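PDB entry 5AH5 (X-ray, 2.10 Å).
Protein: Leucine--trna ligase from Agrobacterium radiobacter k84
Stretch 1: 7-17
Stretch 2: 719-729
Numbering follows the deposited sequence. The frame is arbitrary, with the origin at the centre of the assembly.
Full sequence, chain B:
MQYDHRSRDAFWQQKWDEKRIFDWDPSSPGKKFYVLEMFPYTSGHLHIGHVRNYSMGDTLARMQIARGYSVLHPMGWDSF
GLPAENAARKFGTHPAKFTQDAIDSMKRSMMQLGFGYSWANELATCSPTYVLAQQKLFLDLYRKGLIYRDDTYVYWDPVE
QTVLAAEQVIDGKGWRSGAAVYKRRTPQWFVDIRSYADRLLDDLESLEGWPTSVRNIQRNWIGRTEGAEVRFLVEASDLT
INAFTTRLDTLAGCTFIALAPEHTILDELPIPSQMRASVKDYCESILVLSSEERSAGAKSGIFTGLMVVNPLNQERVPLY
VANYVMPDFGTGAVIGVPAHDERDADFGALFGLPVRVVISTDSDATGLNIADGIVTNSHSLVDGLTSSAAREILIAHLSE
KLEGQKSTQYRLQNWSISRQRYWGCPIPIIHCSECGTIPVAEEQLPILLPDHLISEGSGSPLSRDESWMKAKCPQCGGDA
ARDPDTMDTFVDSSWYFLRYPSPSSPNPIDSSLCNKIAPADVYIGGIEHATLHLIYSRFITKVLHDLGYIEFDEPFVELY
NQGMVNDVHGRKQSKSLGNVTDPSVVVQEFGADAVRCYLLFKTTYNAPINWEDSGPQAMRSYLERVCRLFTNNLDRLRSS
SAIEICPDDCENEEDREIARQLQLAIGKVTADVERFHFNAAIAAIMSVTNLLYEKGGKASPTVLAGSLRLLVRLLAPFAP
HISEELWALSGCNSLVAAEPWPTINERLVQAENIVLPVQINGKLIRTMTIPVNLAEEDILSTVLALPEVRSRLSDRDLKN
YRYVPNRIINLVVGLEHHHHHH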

# COMPACT_ATOMS: atom_id res chain seq x y z
N SER B 7 3.59 15.52 31.03
CA SER B 7 4.98 15.26 31.37
C SER B 7 5.33 13.80 31.25
O SER B 7 6.47 13.50 30.92
CB SER B 7 5.31 15.81 32.77
OG SER B 7 4.38 15.39 33.72
N ARG B 8 4.37 12.88 31.48
CA ARG B 8 4.75 11.47 31.62
C ARG B 8 4.96 10.78 30.31
O ARG B 8 5.82 9.89 30.23
CB ARG B 8 3.76 10.70 32.54
CG ARG B 8 3.79 11.18 34.01
CD ARG B 8 5.15 11.11 34.72
NE ARG B 8 5.48 9.74 35.06
CZ ARG B 8 6.61 9.31 35.66
NH1 ARG B 8 7.59 10.10 35.98
NH2 ARG B 8 6.76 8.00 35.92
N ASP B 9 4.20 11.15 29.28
CA ASP B 9 4.41 10.56 27.94
C ASP B 9 5.88 10.73 27.54
O ASP B 9 6.56 9.76 27.14
CB ASP B 9 3.50 11.21 26.86
CG ASP B 9 2.04 10.76 26.96
OD1 ASP B 9 1.70 9.94 27.84
OD2 ASP B 9 1.19 11.24 26.19
N ALA B 10 6.39 11.96 27.70
CA ALA B 10 7.80 12.28 27.36
C ALA B 10 8.79 11.51 28.23
O ALA B 10 9.84 11.00 27.75
CB ALA B 10 8.03 13.77 27.52
N PHE B 11 8.46 11.41 29.52
CA PHE B 11 9.29 10.64 30.45
C PHE B 11 9.49 9.19 29.95
O PHE B 11 10.65 8.71 29.84
CB PHE B 11 8.69 10.69 31.87
CG PHE B 11 9.43 9.85 32.87
CD1 PHE B 11 10.50 10.40 33.58
CD2 PHE B 11 9.06 8.54 33.11
CE1 PHE B 11 11.21 9.63 34.50
CE2 PHE B 11 9.75 7.76 34.03
CZ PHE B 11 10.83 8.30 34.74
N TRP B 12 8.38 8.53 29.59
CA TRP B 12 8.45 7.12 29.11
C TRP B 12 9.10 7.01 27.76
O TRP B 12 9.84 6.05 27.52
CB TRP B 12 7.04 6.39 29.15
CG TRP B 12 6.61 6.25 30.59
CD1 TRP B 12 5.61 6.91 31.22
CD2 TRP B 12 7.33 5.55 31.60
NE1 TRP B 12 5.60 6.60 32.56
CE2 TRP B 12 6.64 5.76 32.82
CE3 TRP B 12 8.43 4.68 31.59
CZ2 TRP B 12 7.04 5.16 34.02
CZ3 TRP B 12 8.84 4.08 32.81
CH2 TRP B 12 8.15 4.34 34.00
N GLN B 13 8.83 7.96 26.87
CA GLN B 13 9.50 8.01 25.56
C GLN B 13 11.02 8.06 25.76
O GLN B 13 11.76 7.35 25.09
CB GLN B 13 9.01 9.21 24.74
CG GLN B 13 7.63 9.00 24.17
CD GLN B 13 6.88 10.30 23.93
OE1 GLN B 13 7.46 11.38 23.91
NE2 GLN B 13 5.55 10.19 23.74
N GLN B 14 11.48 8.76 26.76
CA GLN B 14 12.92 8.86 26.93
C GLN B 14 13.48 7.54 27.49
O GLN B 14 14.52 7.01 27.02
CB GLN B 14 13.25 10.08 27.76
CG GLN B 14 14.66 10.56 27.49
CD GLN B 14 15.35 10.94 28.73
OE1 GLN B 14 15.18 12.06 29.23
NE2 GLN B 14 16.13 10.02 29.27
N LYS B 15 12.72 6.90 28.38
CA LYS B 15 13.13 5.58 28.90
C LYS B 15 13.30 4.57 27.79
O LYS B 15 14.32 3.83 27.74
CB LYS B 15 12.09 5.09 29.91
CG LYS B 15 12.07 5.88 31.21
CD LYS B 15 13.44 5.87 31.85
CE LYS B 15 13.35 5.99 33.35
NZ LYS B 15 14.41 6.88 33.85
N TRP B 16 12.33 4.52 26.88
CA TRP B 16 12.39 3.59 25.71
C TRP B 16 13.62 3.91 24.81
O TRP B 16 14.34 2.99 24.39
CB TRP B 16 11.14 3.65 24.83
CG TRP B 16 9.85 3.29 25.47
CD1 TRP B 16 9.62 2.26 26.36
CD2 TRP B 16 8.59 3.91 25.26
NE1 TRP B 16 8.34 2.25 26.74
CE2 TRP B 16 7.66 3.24 26.09
CE3 TRP B 16 8.14 4.94 24.45
CZ2 TRP B 16 6.30 3.59 26.14
CZ3 TRP B 16 6.81 5.33 24.51
CH2 TRP B 16 5.88 4.63 25.35
N ASP B 17 13.82 5.19 24.53
CA ASP B 17 15.02 5.69 23.79
C ASP B 17 16.28 5.16 24.48
O ASP B 17 17.06 4.44 23.87
CB ASP B 17 15.10 7.24 23.74
CG ASP B 17 13.97 7.91 22.94
OD1 ASP B 17 13.51 7.30 21.95
OD2 ASP B 17 13.54 9.07 23.27
N ALA B 719 -1.58 1.20 24.32
CA ALA B 719 -1.49 2.35 25.22
C ALA B 719 -0.17 2.26 25.99
O ALA B 719 -0.13 2.09 27.22
CB ALA B 719 -2.66 2.47 26.15
N PRO B 720 0.95 2.42 25.27
CA PRO B 720 2.29 2.13 25.82
C PRO B 720 2.77 2.97 26.96
O PRO B 720 3.50 2.46 27.81
CB PRO B 720 3.23 2.28 24.58
CG PRO B 720 2.51 3.20 23.70
CD PRO B 720 1.05 2.71 23.84
N HIS B 721 2.36 4.21 27.01
CA HIS B 721 2.84 5.15 28.04
C HIS B 721 2.19 4.90 29.40
O HIS B 721 2.86 4.81 30.45
CB HIS B 721 2.56 6.63 27.65
CG HIS B 721 3.06 7.01 26.28
ND1 HIS B 721 2.34 6.78 25.12
CD2 HIS B 721 4.21 7.63 25.89
CE1 HIS B 721 3.02 7.25 24.09
NE2 HIS B 721 4.18 7.72 24.53
N ILE B 722 0.86 4.87 29.39
CA ILE B 722 0.08 4.54 30.58
C ILE B 722 0.47 3.16 31.10
O ILE B 722 0.50 2.91 32.27
CB ILE B 722 -1.44 4.56 30.24
CG1 ILE B 722 -2.00 5.95 30.55
CG2 ILE B 722 -2.23 3.50 31.01
CD1 ILE B 722 -3.21 6.35 29.70
N SER B 723 0.76 2.26 30.21
CA SER B 723 1.17 0.92 30.61
C SER B 723 2.48 0.90 31.39
O SER B 723 2.57 0.15 32.37
CB SER B 723 1.25 0.02 29.42
OG SER B 723 -0.06 -0.17 28.91
N GLU B 724 3.47 1.69 30.95
CA GLU B 724 4.70 1.82 31.68
C GLU B 724 4.41 2.45 33.01
O GLU B 724 4.99 2.03 34.00
CB GLU B 724 5.77 2.68 30.94
CG GLU B 724 6.30 2.09 29.65
CD GLU B 724 7.09 0.79 29.78
OE1 GLU B 724 7.35 0.40 30.92
OE2 GLU B 724 7.37 0.09 28.74
N GLU B 725 3.53 3.44 33.04
CA GLU B 725 3.27 4.13 34.29
C GLU B 725 2.73 3.10 35.32
O GLU B 725 3.17 3.06 36.46
CB GLU B 725 2.21 5.24 34.08
CG GLU B 725 1.92 6.16 35.26
CD GLU B 725 2.94 7.27 35.46
OE1 GLU B 725 3.84 7.49 34.60
OE2 GLU B 725 2.81 7.97 36.47
N LEU B 726 1.75 2.31 34.90
CA LEU B 726 1.07 1.39 35.82
C LEU B 726 1.99 0.26 36.24
O LEU B 726 2.09 -0.03 37.43
CB LEU B 726 -0.18 0.84 35.18
CG LEU B 726 -1.19 1.96 35.00
CD1 LEU B 726 -2.45 1.42 34.32
CD2 LEU B 726 -1.51 2.65 36.32
N TRP B 727 2.71 -0.30 35.27
CA TRP B 727 3.78 -1.28 35.57
C TRP B 727 4.73 -0.81 36.65
O TRP B 727 4.96 -1.56 37.64
CB TRP B 727 4.54 -1.58 34.29
CG TRP B 727 5.57 -2.66 34.28
CD1 TRP B 727 6.91 -2.47 34.20
CD2 TRP B 727 5.36 -4.04 34.18
NE1 TRP B 727 7.56 -3.66 34.10
CE2 TRP B 727 6.63 -4.65 34.04
CE3 TRP B 727 4.22 -4.85 34.20
CZ2 TRP B 727 6.79 -6.05 33.98
CZ3 TRP B 727 4.36 -6.20 34.07
CH2 TRP B 727 5.64 -6.81 33.99
N ALA B 728 5.25 0.42 36.49
CA ALA B 728 6.13 1.01 37.50
C ALA B 728 5.44 1.26 38.82
O ALA B 728 6.02 1.01 39.88
CB ALA B 728 6.76 2.32 37.02
N LEU B 729 4.24 1.83 38.76
CA LEU B 729 3.46 2.05 39.97
C LEU B 729 3.24 0.71 40.77
O LEU B 729 3.32 0.67 41.98
CB LEU B 729 2.15 2.68 39.61
CG LEU B 729 1.23 3.05 40.76
CD1 LEU B 729 1.77 4.26 41.53
CD2 LEU B 729 -0.17 3.30 40.19

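Two helices that cross nearly at right angles can touch over only a short length, and the contact between residues 7-17 and 719-729 of this leucine–tRNA ligase illustrates how long side chains make the most of such a crossing. The first stretch is helical throughout; the second becomes helical at Pro 720, with Ala 719 at the N-cap position, where its carbonyl oxygen accepts a hydrogen bond from the hydroxyl of Ser 723 (OG to O, 2.8 Å). The axes approach to 9.2 Å with 84° between their directions. The backbones come nearest at Asp 9 and His 721, whose CA atoms lie 5.6 Å apart, and the contact buries 527 Å² in all, summed over both sides.

The first helix contributes Arg 8, Trp 12 and Trp 16, spaced four residues apart and therefore on one side of the helix, each with its CA-to-CB bond directed toward the partner. Both tryptophans are buried, and each answers the polarity of its indole nitrogen with a glutamate. Trp 12 NE1 donates to Glu 725 OE1 at 2.8 Å, almost linearly, and Trp 16 NE1 donates to Glu 724 OE2 at 3.1 Å. An indole suits such a position because it fills space with a large flat ring yet offers one N-H at its edge. Trp 12 uses a face as well: Glu 724 CB sits over its six-membered ring, 3.5 Å from the centroid, in a CH-pi contact. Farther along, Ala 728 CB lies 3.9 Å from Trp 12 CH2, a small apolar group beside the indole.

Glu 725 OE1 is shared. Besides the indole N-H, Glu 725 OE1 receives Arg 8 NE at 2.8 Å in a salt bridge, with a second, more bent hydrogen bond from Arg 8 NH2 to the same OE1 at 3.2 Å. The carboxylate oxygen lies near the guanidinium plane, where the N-H groups point, and Glu 725 reaches it although its CA-to-CB bond points sideways.

His 721, buried at the closest backbone approach, is held between neighbours. Trp 16 CH2 lies over one ring face, 3.5 Å from His 721 CD2, and Asp 9 CG lies over the opposite face. Gln 13 NE2 donates to His 721 NE2 at 2.9 Å, so this imidazole nitrogen acts as an acceptor, while ND1 is hydrogen-bonded elsewhere in the structure. Pro 720 completes the packing, its CB 3.6 Å from Trp 16 CH2. The general lesson is that aromatic bulk and buried polarity are compatible when each N-H meets an acceptor.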